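Local coordinates for succinoglycan biosynthesis protein (Bacillus cereus ATCC 14579, PDB 3B55) that binds a calcium ion and is probably related to erythromycin esterases, its own reaction and substrate not being established, at residues R335-G340 with F427-Q432; W397-H402 with L423-D428; R124-G129 with D148-I153. The protein carries 1 engineered substitution. One frame throughout, in Å; residues are numbered along the deposited sequence.

How the interactions relate
Interactions 1 and 2 adjoin: they share F427 and D428, where the short helix 423-426 runs into strand 429-433, and L423 packs on L430 between them. Interaction 1 is buried in the large mixed sheet and is held by backbone hydrogen bonds, one carboxylate and aliphatic side chains. Interaction 2 lies farther from the chain's centre, partly buried, and joins the end of helix 392-398 to helix 423-426 by one backbone hydrogen bond and a leucine pair, with N399 and K425 exposed. Interaction 3 lies apart from both, its nearest atoms about 14 Å from interaction 1 and about 17 Å from interaction 2; it is a buried helix-helix contact with no hydrogen bond between its segments.

Interaction 1 of 3, residues R335-G340 with F427-Q432; sequences RYVSIG and FDILVQ
Strands 336-344 and 429-433 run parallel as neighbours in the large mixed sheet of this erythromycin esterase-like fold, with I339 paired to I429 and G340 to L430. On one face I339 and I429 lie side by side and point the same way, I339 CG1 against I429 CB at 3.8 Å. The I339 and V431 side chains cross obliquely, CG2 to CG2 at 4.1 Å, while V337 CG1 meets the tip of I429. V78 and L80 of the adjoining strand 77-82 extend this aliphatic layer. The F427 ring belongs to the other side. G340 CA sits over one of its faces, 3.8 Å from the ring centroid, a CH-pi contact that brings ring and backbone close because glycine has no CB between them. S338 OG, turned anti to its own backbone N (chi1 176°), comes to the edge of the same ring; its hydrogen bond goes to V310 O. D428, just before the second strand, points toward the first and brings its carboxylate to S338 N. OD2 accepts from S338 N at 2.9 Å in a nearly straight bond (169°), although the position of OD2 is less certain. S338 O is gripped twice in its carbonyl plane, by D428 N at 3.0 Å and I429 N at 3.2 Å, so both backbone polar atoms of S338 are satisfied by the incoming chain. Farther along the ladder, I429 O takes G340 N at 2.9 Å, nearly along the C=O axis, and G340 O then receives V431 N, also at 2.9 Å.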
ATOM      1  N   ARG A 335     -10.776   6.609  12.694  1.00 10.79           N
ATOM      2  CA  ARG A 335      -9.730   7.477  12.181  1.00 11.31           C
ATOM      3  C   ARG A 335      -9.114   6.945  10.892  1.00  6.97           C
ATOM      4  O   ARG A 335      -8.386   7.660  10.210  1.00  8.69           O
ATOM      5  CB  ARG A 335      -8.655   7.723  13.242  1.00 10.26           C
ATOM      6  CG  ARG A 335      -9.123   8.682  14.338  1.00 13.45           C
ATOM      7  CD  ARG A 335      -7.943   9.382  15.004  1.00 11.48           C
ATOM      8  NE  ARG A 335      -7.104   8.434  15.726  1.00 22.25           N
ATOM      9  CZ  ARG A 335      -5.777   8.482  15.750  1.00 22.65           C
ATOM     10  NH1 ARG A 335      -5.139   9.437  15.082  1.00 16.72           N
ATOM     11  NH2 ARG A 335      -5.096   7.579  16.447  1.00 18.15           N
ATOM     12  N   TYR A 336      -9.407   5.687  10.569  1.00  9.60           N
ATOM     13  CA  TYR A 336      -8.915   5.069   9.344  1.00  6.76           C
ATOM     14  C   TYR A 336     -10.094   4.920   8.398  1.00 10.01           C
ATOM     15  O   TYR A 336     -11.107   4.332   8.767  1.00 11.12           O
ATOM     16  CB  TYR A 336      -8.328   3.683   9.623  1.00  5.66           C
ATOM     17  CG  TYR A 336      -7.916   2.919   8.379  1.00  4.95           C
ATOM     18  CD1 TYR A 336      -7.023   3.470   7.463  1.00  7.59           C
ATOM     19  CD2 TYR A 336      -8.415   1.640   8.122  1.00  7.41           C
ATOM     20  CE1 TYR A 336      -6.631   2.774   6.331  1.00  6.68           C
ATOM     21  CE2 TYR A 336      -8.032   0.935   6.983  1.00 11.14           C
ATOM     22  CZ  TYR A 336      -7.138   1.511   6.093  1.00  6.98           C
ATOM     23  OH  TYR A 336      -6.745   0.828   4.967  1.00  9.11           O
ATOM     24  N   VAL A 337      -9.971   5.470   7.195  1.00 10.21           N
ATOM     25  CA  VAL A 337     -11.020   5.360   6.192  1.00 10.75           C
ATOM     26  C   VAL A 337     -10.435   4.497   5.091  1.00  8.21           C
ATOM     27  O   VAL A 337      -9.305   4.712   4.660  1.00 10.54           O
ATOM     28  CB  VAL A 337     -11.427   6.733   5.609  1.00 12.62           C
ATOM     29  CG1 VAL A 337     -12.289   6.532   4.374  1.00 14.58           C
ATOM     30  CG2 VAL A 337     -12.202   7.525   6.646  1.00 17.53           C
ATOM     31  N   SER A 338     -11.197   3.509   4.641  1.00  8.82           N
ATOM     32  CA  SER A 338     -10.715   2.608   3.603  1.00  9.30           C
ATOM     33  C   SER A 338     -11.475   2.760   2.297  1.00  7.99           C
ATOM     34  O   SER A 338     -12.691   2.566   2.239  1.00  6.46           O
ATOM     35  CB  SER A 338     -10.813   1.157   4.095  1.00  8.22           C
ATOM     36  OG  SER A 338     -10.439   0.240   3.088  1.00 14.32           O
ATOM     37  N   ILE A 339     -10.746   3.113   1.248  1.00  8.81           N
ATOM     38  CA  ILE A 339     -11.332   3.277  -0.071  1.00 11.17           C
ATOM     39  C   ILE A 339     -10.816   2.175  -0.983  1.00 12.94           C
ATOM     40  O   ILE A 339      -9.609   1.973  -1.096  1.00 13.55           O
ATOM     41  CB  ILE A 339     -10.952   4.631  -0.691  1.00 11.17           C
ATOM     42  CG1 ILE A 339     -11.509   5.766   0.168  1.00 11.10           C
ATOM     43  CG2 ILE A 339     -11.496   4.721  -2.111  1.00 12.79           C
ATOM     44  CD1 ILE A 339     -11.086   7.147  -0.277  1.00  8.27           C
ATOM     45  N   GLY A 340     -11.728   1.457  -1.627  1.00 12.16           N
ATOM     46  CA  GLY A 340     -11.308   0.395  -2.522  1.00 10.47           C
ATOM     47  C   GLY A 340     -11.786   0.663  -3.933  1.00  9.62           C
ATOM     48  O   GLY A 340     -12.753   1.394  -4.127  1.00  7.47           O
ATOM     49  N   PHE A 427     -14.798  -2.160   2.905  1.00 12.28           N
ATOM     50  CA  PHE A 427     -14.572  -0.763   2.545  1.00  7.10           C
ATOM     51  C   PHE A 427     -15.664   0.220   2.944  1.00  9.11           C
ATOM     52  O   PHE A 427     -16.855  -0.107   2.957  1.00  8.37           O
ATOM     53  CB  PHE A 427     -14.381  -0.633   1.034  1.00  7.87           C
ATOM     54  CG  PHE A 427     -13.285  -1.489   0.473  1.00  7.38           C
ATOM     55  CD1 PHE A 427     -11.948  -1.178   0.708  1.00 10.26           C
ATOM     56  CD2 PHE A 427     -13.590  -2.603  -0.306  1.00  3.86           C
ATOM     57  CE1 PHE A 427     -10.920  -1.967   0.167  1.00  9.54           C
ATOM     58  CE2 PHE A 427     -12.572  -3.400  -0.853  1.00  6.03           C
ATOM     59  CZ  PHE A 427     -11.234  -3.081  -0.615  1.00  5.33           C
ATOM     60  N   ASP A 428     -15.240   1.444   3.242  1.00  8.39           N
ATOM     61  CA  ASP A 428     -16.154   2.519   3.603  1.00  9.75           C
ATOM     62  C   ASP A 428     -16.578   3.203   2.300  1.00  9.33           C
ATOM     63  O   ASP A 428     -17.702   3.671   2.165  1.00  9.71           O
ATOM     64  CB  ASP A 428     -15.452   3.558   4.493  1.00  9.57           C
ATOM     65  CG  ASP A 428     -14.909   2.965   5.782  1.00 14.77           C
ATOM     66  OD1 ASP A 428     -15.692   2.323   6.524  1.00 20.73           O
ATOM     67  OD2 ASP A 428     -13.701   3.143   6.057  1.00 11.90           O
ATOM     68  N   ILE A 429     -15.668   3.247   1.332  1.00  9.69           N
ATOM     69  CA  ILE A 429     -15.952   3.907   0.060  1.00  7.95           C
ATOM     70  C   ILE A 429     -15.497   3.077  -1.130  1.00  8.83           C
ATOM     71  O   ILE A 429     -14.371   2.576  -1.145  1.00  9.99           O
ATOM     72  CB  ILE A 429     -15.249   5.279   0.017  1.00  9.04           C
ATOM     73  CG1 ILE A 429     -15.727   6.122   1.207  1.00  7.67           C
ATOM     74  CG2 ILE A 429     -15.538   5.996  -1.319  1.00  6.81           C
ATOM     75  CD1 ILE A 429     -14.900   7.370   1.457  1.00  8.65           C
ATOM     76  N   LEU A 430     -16.371   2.931  -2.127  1.00  9.64           N
ATOM     77  CA  LEU A 430     -16.023   2.169  -3.320  1.00 10.17           C
ATOM     78  C   LEU A 430     -16.002   3.018  -4.589  1.00 10.32           C
ATOM     79  O   LEU A 430     -16.911   3.805  -4.847  1.00 11.08           O
ATOM     80  CB  LEU A 430     -16.990   1.003  -3.548  1.00 11.99           C
ATOM     81  CG  LEU A 430     -16.535   0.160  -4.756  1.00 13.55           C
ATOM     82  CD1 LEU A 430     -15.813  -1.097  -4.278  1.00 13.48           C
ATOM     83  CD2 LEU A 430     -17.719  -0.211  -5.620  1.00 13.64           C
ATOM     84  N   VAL A 431     -14.949   2.842  -5.376  1.00  9.85           N
ATOM     85  CA  VAL A 431     -14.792   3.546  -6.636  1.00  7.53           C
ATOM     86  C   VAL A 431     -14.837   2.498  -7.738  1.00  7.53           C
ATOM     87  O   VAL A 431     -13.956   1.642  -7.823  1.00  7.84           O
ATOM     88  CB  VAL A 431     -13.453   4.296  -6.685  1.00  9.94           C
ATOM     89  CG1 VAL A 431     -13.237   4.882  -8.070  1.00  9.91           C
ATOM     90  CG2 VAL A 431     -13.442   5.386  -5.622  1.00  3.86           C
ATOM     91  N   GLN A 432     -15.872   2.560  -8.572  1.00  7.35           N
ATOM     92  CA  GLN A 432     -16.036   1.599  -9.663  1.00  6.17           C
ATOM     93  C   GLN A 432     -15.582   2.183 -11.000  1.00  8.50           C
ATOM     94  O   GLN A 432     -15.922   3.312 -11.342  1.00 10.07           O
ATOM     95  CB  GLN A 432     -17.512   1.177  -9.771  1.00  5.12           C
ATOM     96  CG  GLN A 432     -17.816   0.189 -10.897  1.00  5.26           C
ATOM     97  CD  GLN A 432     -17.409  -1.246 -10.565  1.00  6.74           C
ATOM     98  OE1 GLN A 432     -17.405  -2.120 -11.435  1.00 11.31           O
ATOM     99  NE2 GLN A 432     -17.086  -1.497  -9.300  1.00  4.13           N
TER

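Interaction 2 of 3, residues W397-H402 with L423-D428; sequences WLNEQH and LGKAFD
The H402 imidazole carries W397 NE1 over one face, 3.6 Å above the plane and displaced toward the rim, while W397 O lies at its edge, in plane. Y371 meets the same imidazole edge-to-face, and the indole of W397 also meets the rings of Y371 and Y37. A weak hydrogen bond of 3.4 Å from H402 NE2 to E400 OE1 ties the imidazole to the turn before it; that carboxylate oxygen is also hydrogen-bonded by Y37 OH. Within segment 423-428, the F427 ring has L423 CD1 at its edge, in plane. The chain leaves helix 392-398, makes the antiparallel pair 402-405 and 418-421, and returns in the short helix 423-426, whose beginning is set against the end of the longer helix. One hydrogen bond makes the junction: G424 N donates to L398 O at 2.7 Å. It is short but bent, 149° at the hydrogen, and the donor stands 31° out of the carbonyl plane. Because G424 has no CB, L398 O can come this close. L398 O is thus used by an N-H of the next helix's first turn, and the partial charges of the two helix ends probably favour the pairing. L423 N, which approaches the same carbonyl at a poor angle, is bonded instead to Y371 OH. L398 CB rests 4.0 Å from G424 CA. L398 CD2 reaches across obliquely to L423 CB at 3.9 Å and to L423 CD2. On the outer side K425, extended beyond CG, crosses the side chain of N399 at about a right angle, its CE 3.6 Å from N399 O.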
ATOM      1  N   TRP A 397     -27.279  -6.671   1.631  1.00 15.51           N
ATOM      2  CA  TRP A 397     -26.501  -7.339   0.594  1.00 16.32           C
ATOM      3  C   TRP A 397     -25.010  -6.993   0.714  1.00 17.67           C
ATOM      4  O   TRP A 397     -24.154  -7.846   0.494  1.00 18.67           O
ATOM      5  CB  TRP A 397     -27.053  -6.918  -0.769  1.00 14.49           C
ATOM      6  CG  TRP A 397     -26.176  -7.217  -1.935  1.00 11.78           C
ATOM      7  CD1 TRP A 397     -25.999  -8.425  -2.549  1.00  7.85           C
ATOM      8  CD2 TRP A 397     -25.380  -6.276  -2.656  1.00  8.60           C
ATOM      9  NE1 TRP A 397     -25.142  -8.292  -3.611  1.00  9.83           N
ATOM     10  CE2 TRP A 397     -24.740  -6.982  -3.696  1.00 10.12           C
ATOM     11  CE3 TRP A 397     -25.129  -4.904  -2.515  1.00 12.50           C
ATOM     12  CZ2 TRP A 397     -23.880  -6.360  -4.606  1.00 14.74           C
ATOM     13  CZ3 TRP A 397     -24.273  -4.282  -3.417  1.00 13.33           C
ATOM     14  CH2 TRP A 397     -23.651  -5.014  -4.446  1.00 16.30           C
ATOM     15  N   LEU A 398     -24.710  -5.745   1.071  1.00 16.16           N
ATOM     16  CA  LEU A 398     -23.328  -5.307   1.224  1.00 14.26           C
ATOM     17  C   LEU A 398     -22.654  -5.949   2.439  1.00 17.23           C
ATOM     18  O   LEU A 398     -21.422  -5.984   2.532  1.00 17.13           O
ATOM     19  CB  LEU A 398     -23.248  -3.783   1.360  1.00 13.24           C
ATOM     20  CG  LEU A 398     -23.369  -2.929   0.097  1.00 20.03           C
ATOM     21  CD1 LEU A 398     -23.354  -1.456   0.472  1.00 19.96           C
ATOM     22  CD2 LEU A 398     -22.217  -3.245  -0.848  1.00 19.25           C
ATOM     23  N   ASN A 399     -23.454  -6.452   3.375  1.00 19.25           N
ATOM     24  CA  ASN A 399     -22.895  -7.082   4.567  1.00 22.06           C
ATOM     25  C   ASN A 399     -22.865  -8.598   4.502  1.00 21.25           C
ATOM     26  O   ASN A 399     -22.618  -9.269   5.499  1.00 23.68           O
ATOM     27  CB  ASN A 399     -23.645  -6.623   5.821  1.00 24.97           C
ATOM     28  CG  ASN A 399     -23.083  -5.335   6.390  1.00 34.24           C
ATOM     29  OD1 ASN A 399     -23.256  -4.254   5.816  1.00 39.94           O
ATOM     30  ND2 ASN A 399     -22.389  -5.446   7.522  1.00 31.33           N
ATOM     31  N   GLU A 400     -23.119  -9.132   3.318  1.00 21.26           N
ATOM     32  CA  GLU A 400     -23.095 -10.566   3.113  1.00 20.47           C
ATOM     33  C   GLU A 400     -21.899 -10.897   2.234  1.00 20.15           C
ATOM     34  O   GLU A 400     -21.415 -10.041   1.493  1.00 20.54           O
ATOM     35  CB  GLU A 400     -24.380 -11.022   2.432  1.00 20.03           C
ATOM     36  CG  GLU A 400     -25.595 -11.023   3.332  1.00 27.29           C
ATOM     37  CD  GLU A 400     -26.876 -11.220   2.555  1.00 33.88           C
ATOM     38  OE1 GLU A 400     -26.791 -11.468   1.333  1.00 24.75           O
ATOM     39  OE2 GLU A 400     -27.964 -11.133   3.164  1.00 37.90           O
ATOM     40  N   GLN A 401     -21.419 -12.132   2.325  1.00 19.48           N
ATOM     41  CA  GLN A 401     -20.283 -12.570   1.525  1.00 17.24           C
ATOM     42  C   GLN A 401     -20.688 -12.873   0.083  1.00 16.62           C
ATOM     43  O   GLN A 401     -21.583 -13.675  -0.157  1.00 13.76           O
ATOM     44  CB  GLN A 401     -19.663 -13.818   2.147  1.00 18.77           C
ATOM     45  CG  GLN A 401     -18.863 -13.560   3.411  1.00 28.48           C
ATOM     46  CD  GLN A 401     -17.411 -13.960   3.251  1.00 38.95           C
ATOM     47  OE1 GLN A 401     -16.520 -13.111   3.218  1.00 45.76           O
ATOM     48  NE2 GLN A 401     -17.167 -15.260   3.138  1.00 41.57           N
ATOM     49  N   HIS A 402     -20.015 -12.227  -0.866  1.00 12.86           N
ATOM     50  CA  HIS A 402     -20.282 -12.424  -2.286  1.00 13.36           C
ATOM     51  C   HIS A 402     -18.949 -12.434  -3.031  1.00 12.98           C
ATOM     52  O   HIS A 402     -17.966 -11.870  -2.567  1.00 13.47           O
ATOM     53  CB  HIS A 402     -21.189 -11.312  -2.823  1.00 14.24           C
ATOM     54  CG  HIS A 402     -22.559 -11.309  -2.220  1.00 14.77           C
ATOM     55  ND1 HIS A 402     -23.487 -12.293  -2.481  1.00 16.87           N
ATOM     56  CD2 HIS A 402     -23.143 -10.465  -1.335  1.00 13.50           C
ATOM     57  CE1 HIS A 402     -24.583 -12.060  -1.780  1.00 17.91           C
ATOM     58  NE2 HIS A 402     -24.399 -10.957  -1.075  1.00 13.88           N
ATOM     59  N   LEU A 423     -18.419  -6.602   0.978  1.00 12.72           N
ATOM     60  CA  LEU A 423     -18.005  -5.280   0.539  1.00 10.40           C
ATOM     61  C   LEU A 423     -18.228  -4.185   1.565  1.00 12.35           C
ATOM     62  O   LEU A 423     -17.353  -3.344   1.770  1.00  9.65           O
ATOM     63  CB  LEU A 423     -18.703  -4.919  -0.771  1.00 10.68           C
ATOM     64  CG  LEU A 423     -17.957  -3.885  -1.617  1.00 11.92           C
ATOM     65  CD1 LEU A 423     -16.572  -4.424  -1.983  1.00  8.95           C
ATOM     66  CD2 LEU A 423     -18.762  -3.586  -2.865  1.00  3.87           C
ATOM     67  N   GLY A 424     -19.399  -4.186   2.194  1.00 10.79           N
ATOM     68  CA  GLY A 424     -19.706  -3.178   3.193  1.00 12.91           C
ATOM     69  C   GLY A 424     -18.793  -3.231   4.406  1.00 13.12           C
ATOM     70  O   GLY A 424     -18.594  -2.222   5.075  1.00 14.28           O
ATOM     71  N   LYS A 425     -18.235  -4.401   4.703  1.00 11.51           N
ATOM     72  CA  LYS A 425     -17.346  -4.520   5.854  1.00 17.21           C
ATOM     73  C   LYS A 425     -15.895  -4.224   5.484  1.00 12.29           C
ATOM     74  O   LYS A 425     -15.141  -3.689   6.289  1.00 14.55           O
ATOM     75  CB  LYS A 425     -17.455  -5.917   6.464  1.00 15.81           C
ATOM     76  CG  LYS A 425     -18.865  -6.253   6.942  1.00 23.78           C
ATOM     77  CD  LYS A 425     -18.922  -7.572   7.709  1.00 26.49           C
ATOM     78  CE  LYS A 425     -20.368  -7.929   8.036  1.00 30.00           C
ATOM     79  NZ  LYS A 425     -20.496  -9.002   9.068  1.00 39.56           N
ATOM     80  N   ALA A 426     -15.514  -4.565   4.259  1.00 11.80           N
ATOM     81  CA  ALA A 426     -14.154  -4.341   3.798  1.00 13.05           C
ATOM     82  C   ALA A 426     -13.840  -2.876   3.493  1.00 14.15           C
ATOM     83  O   ALA A 426     -12.744  -2.400   3.798  1.00 12.62           O
ATOM     84  CB  ALA A 426     -13.887  -5.186   2.568  1.00 13.57           C
ATOM     85  N   PHE A 427     -14.798  -2.160   2.905  1.00 12.28           N
ATOM     86  CA  PHE A 427     -14.572  -0.763   2.545  1.00  7.10           C
ATOM     87  C   PHE A 427     -15.664   0.220   2.944  1.00  9.11           C
ATOM     88  O   PHE A 427     -16.855  -0.107   2.957  1.00  8.37           O
ATOM     89  CB  PHE A 427     -14.381  -0.633   1.034  1.00  7.87           C
ATOM     90  CG  PHE A 427     -13.285  -1.489   0.473  1.00  7.38           C
ATOM     91  CD1 PHE A 427     -11.948  -1.178   0.708  1.00 10.26           C
ATOM     92  CD2 PHE A 427     -13.590  -2.603  -0.306  1.00  3.86           C
ATOM     93  CE1 PHE A 427     -10.920  -1.967   0.167  1.00  9.54           C
ATOM     94  CE2 PHE A 427     -12.572  -3.400  -0.853  1.00  6.03           C
ATOM     95  CZ  PHE A 427     -11.234  -3.081  -0.615  1.00  5.33           C
ATOM     96  N   ASP A 428     -15.240   1.444   3.242  1.00  8.39           N
ATOM     97  CA  ASP A 428     -16.154   2.519   3.603  1.00  9.75           C
ATOM     98  C   ASP A 428     -16.578   3.203   2.300  1.00  9.33           C
ATOM     99  O   ASP A 428     -17.702   3.671   2.165  1.00  9.71           O
ATOM    100  CB  ASP A 428     -15.452   3.558   4.493  1.00  9.57           C
ATOM    101  CG  ASP A 428     -14.909   2.965   5.782  1.00 14.77           C
ATOM    102  OD1 ASP A 428     -15.692   2.323   6.524  1.00 20.73           O
ATOM    103  OD2 ASP A 428     -13.701   3.143   6.057  1.00 11.90           O
TER

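Interaction 3 of 3, residues R124-G129 with D148-I153; sequences RYVLTG and DLLDWI
The Y125 side chain leaves helix 116-128 pointing at helix 144-158, its CG anti to the backbone N (chi1 170°). CB starts the reach toward the partner helix, and the ring carries it across edge first, with L150 C lying in the ring plane. CE2 touches down on the backbone and base of L150, 3.8 Å from L150 O and 4.0 Å from L150 CB. At the tip, OH arrives 3.6 Å from D151 OD1, not a hydrogen bond, with ring and carboxylate planes 43° apart. R154 serves both groups, by a weak hydrogen bond to the phenol across the helices and a salt bridge to the carboxylate within helix 144-158. One residue on, V126 sets CB against I153 CG2 at 3.7 Å, the two side chains alongside each other, and its CG1 lies 3.5 Å from L150 O. V126 also rests on V168 and I153 on L110, so segments 124-128 and 148-153, their directions 37° apart, pack beside strands 109-112 and 167-172 of the main sheet. With no hydrogen bond between them, the segments meet by apolar packing, to which the R154-Y125 bond adds a weak polar link.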
ATOM      1  N   ARG A 124      13.572  11.030  -2.042  1.00 10.39           N
ATOM      2  CA  ARG A 124      14.649  11.934  -2.418  1.00 14.83           C
ATOM      3  C   ARG A 124      14.325  12.578  -3.773  1.00 14.87           C
ATOM      4  O   ARG A 124      14.647  13.744  -4.010  1.00 14.00           O
ATOM      5  CB  ARG A 124      15.968  11.163  -2.490  1.00 17.92           C
ATOM      6  CG  ARG A 124      17.151  11.974  -2.996  1.00 20.06           C
ATOM      7  CD  ARG A 124      18.458  11.213  -2.793  1.00 24.12           C
ATOM      8  NE  ARG A 124      19.610  11.919  -3.352  1.00 32.42           N
ATOM      9  CZ  ARG A 124      19.929  11.929  -4.642  1.00 30.42           C
ATOM     10  NH1 ARG A 124      19.181  11.266  -5.511  1.00 32.50           N
ATOM     11  NH2 ARG A 124      20.993  12.600  -5.063  1.00 31.21           N
ATOM     12  N   TYR A 125      13.678  11.817  -4.649  1.00 12.29           N
ATOM     13  CA  TYR A 125      13.302  12.326  -5.961  1.00 11.36           C
ATOM     14  C   TYR A 125      12.203  13.392  -5.892  1.00 11.26           C
ATOM     15  O   TYR A 125      12.275  14.395  -6.597  1.00 12.05           O
ATOM     16  CB  TYR A 125      12.844  11.183  -6.866  1.00 14.21           C
ATOM     17  CG  TYR A 125      12.213  11.655  -8.157  1.00 12.10           C
ATOM     18  CD1 TYR A 125      12.988  12.178  -9.190  1.00 14.59           C
ATOM     19  CD2 TYR A 125      10.833  11.630  -8.318  1.00 11.03           C
ATOM     20  CE1 TYR A 125      12.394  12.672 -10.355  1.00 16.19           C
ATOM     21  CE2 TYR A 125      10.232  12.116  -9.472  1.00 13.45           C
ATOM     22  CZ  TYR A 125      11.016  12.635 -10.485  1.00 19.68           C
ATOM     23  OH  TYR A 125      10.408  13.125 -11.619  1.00 20.78           O
ATOM     24  N   VAL A 126      11.185  13.188  -5.059  1.00 11.86           N
ATOM     25  CA  VAL A 126      10.120  14.178  -4.966  1.00 11.69           C
ATOM     26  C   VAL A 126      10.515  15.377  -4.111  1.00 11.43           C
ATOM     27  O   VAL A 126       9.834  16.398  -4.111  1.00 11.84           O
ATOM     28  CB  VAL A 126       8.801  13.574  -4.399  1.00 10.91           C
ATOM     29  CG1 VAL A 126       8.279  12.495  -5.343  1.00  4.19           C
ATOM     30  CG2 VAL A 126       9.020  13.030  -3.004  1.00  6.33           C
ATOM     31  N   LEU A 127      11.616  15.250  -3.383  1.00 14.15           N
ATOM     32  CA  LEU A 127      12.090  16.337  -2.537  1.00 16.53           C
ATOM     33  C   LEU A 127      13.109  17.200  -3.258  1.00 15.97           C
ATOM     34  O   LEU A 127      13.086  18.421  -3.143  1.00 20.27           O
ATOM     35  CB  LEU A 127      12.750  15.795  -1.258  1.00 18.28           C
ATOM     36  CG  LEU A 127      11.972  15.737   0.056  1.00 23.95           C
ATOM     37  CD1 LEU A 127      11.406  17.113   0.354  1.00 28.23           C
ATOM     38  CD2 LEU A 127      10.868  14.705  -0.019  1.00 28.80           C
ATOM     39  N   THR A 128      14.013  16.555  -3.990  1.00 17.67           N
ATOM     40  CA  THR A 128      15.082  17.256  -4.694  1.00 17.55           C
ATOM     41  C   THR A 128      15.062  17.140  -6.210  1.00 17.72           C
ATOM     42  O   THR A 128      15.818  17.830  -6.887  1.00 21.99           O
ATOM     43  CB  THR A 128      16.453  16.758  -4.216  1.00 17.38           C
ATOM     44  OG1 THR A 128      16.614  15.380  -4.576  1.00 17.86           O
ATOM     45  CG2 THR A 128      16.563  16.884  -2.711  1.00 20.18           C
ATOM     46  N   GLY A 129      14.213  16.270  -6.747  1.00 18.04           N
ATOM     47  CA  GLY A 129      14.153  16.101  -8.188  1.00 20.16           C
ATOM     48  C   GLY A 129      15.328  15.297  -8.724  1.00 20.46           C
ATOM     49  O   GLY A 129      15.454  15.107  -9.932  1.00 19.45           O
ATOM     50  N   ASP A 148       4.347   9.236 -13.426  1.00 10.80           N
ATOM     51  CA  ASP A 148       3.624  10.509 -13.542  1.00 15.49           C
ATOM     52  C   ASP A 148       3.172  10.959 -12.156  1.00 13.03           C
ATOM     53  O   ASP A 148       3.147  12.151 -11.857  1.00 13.87           O
ATOM     54  CB  ASP A 148       2.382  10.387 -14.434  1.00 15.42           C
ATOM     55  CG  ASP A 148       2.724  10.177 -15.894  1.00 27.60           C
ATOM     56  OD1 ASP A 148       3.784  10.670 -16.343  1.00 30.70           O
ATOM     57  OD2 ASP A 148       1.915   9.526 -16.594  1.00 33.57           O
ATOM     58  N   LEU A 149       2.798   9.995 -11.319  1.00 14.27           N
ATOM     59  CA  LEU A 149       2.358  10.293  -9.963  1.00 11.42           C
ATOM     60  C   LEU A 149       3.512  10.915  -9.188  1.00 10.86           C
ATOM     61  O   LEU A 149       3.341  11.926  -8.507  1.00 11.97           O
ATOM     62  CB  LEU A 149       1.908   9.016  -9.252  1.00 13.34           C
ATOM     63  CG  LEU A 149       1.770   9.107  -7.725  1.00 14.41           C
ATOM     64  CD1 LEU A 149       0.624  10.044  -7.356  1.00 15.39           C
ATOM     65  CD2 LEU A 149       1.538   7.720  -7.147  1.00 22.37           C
ATOM     66  N   LEU A 150       4.684  10.299  -9.300  1.00  7.57           N
ATOM     67  CA  LEU A 150       5.873  10.783  -8.614  1.00  7.32           C
ATOM     68  C   LEU A 150       6.289  12.143  -9.158  1.00  7.73           C
ATOM     69  O   LEU A 150       6.696  13.026  -8.397  1.00  5.69           O
ATOM     70  CB  LEU A 150       7.010   9.770  -8.765  1.00  7.12           C
ATOM     71  CG  LEU A 150       6.757   8.449  -8.033  1.00  4.74           C
ATOM     72  CD1 LEU A 150       7.798   7.420  -8.424  1.00  3.84           C
ATOM     73  CD2 LEU A 150       6.774   8.702  -6.532  1.00  3.87           C
ATOM     74  N   ASP A 151       6.182  12.315 -10.473  1.00  8.76           N
ATOM     75  CA  ASP A 151       6.543  13.586 -11.080  1.00  9.34           C
ATOM     76  C   ASP A 151       5.587  14.674 -10.607  1.00  9.54           C
ATOM     77  O   ASP A 151       6.006  15.799 -10.355  1.00 11.64           O
ATOM     78  CB  ASP A 151       6.520  13.493 -12.602  1.00 11.90           C
ATOM     79  CG  ASP A 151       6.913  14.799 -13.261  1.00 19.49           C
ATOM     80  OD1 ASP A 151       7.852  15.447 -12.754  1.00 25.41           O
ATOM     81  OD2 ASP A 151       6.297  15.175 -14.280  1.00 31.39           O
ATOM     82  N   TRP A 152       4.302  14.351 -10.482  1.00 10.50           N
ATOM     83  CA  TRP A 152       3.353  15.349 -10.002  1.00  9.80           C
ATOM     84  C   TRP A 152       3.720  15.726  -8.558  1.00 11.73           C
ATOM     85  O   TRP A 152       3.652  16.899  -8.177  1.00 11.23           O
ATOM     86  CB  TRP A 152       1.917  14.820 -10.032  1.00  9.79           C
ATOM     87  CG  TRP A 152       0.997  15.708  -9.262  1.00 13.70           C
ATOM     88  CD1 TRP A 152       0.532  16.931  -9.645  1.00 12.03           C
ATOM     89  CD2 TRP A 152       0.552  15.515  -7.913  1.00 14.57           C
ATOM     90  NE1 TRP A 152      -0.162  17.520  -8.614  1.00 13.84           N
ATOM     91  CE2 TRP A 152      -0.162  16.674  -7.537  1.00 11.24           C
ATOM     92  CE3 TRP A 152       0.699  14.481  -6.980  1.00 17.09           C
ATOM     93  CZ2 TRP A 152      -0.737  16.827  -6.268  1.00 14.83           C
ATOM     94  CZ3 TRP A 152       0.127  14.633  -5.714  1.00 16.15           C
ATOM     95  CH2 TRP A 152      -0.577  15.800  -5.372  1.00 10.41           C
ATOM     96  N   ILE A 153       4.112  14.737  -7.756  1.00 12.62           N
ATOM     97  CA  ILE A 153       4.476  15.021  -6.375  1.00 12.96           C
ATOM     98  C   ILE A 153       5.734  15.882  -6.317  1.00  9.88           C
ATOM     99  O   ILE A 153       5.849  16.755  -5.460  1.00  6.93           O
ATOM    100  CB  ILE A 153       4.722  13.743  -5.563  1.00 11.70           C
ATOM    101  CG1 ILE A 153       3.464  12.877  -5.548  1.00 13.84           C
ATOM    102  CG2 ILE A 153       5.109  14.122  -4.143  1.00  5.91           C
ATOM    103  CD1 ILE A 153       3.616  11.593  -4.737  1.00 14.64           C
TER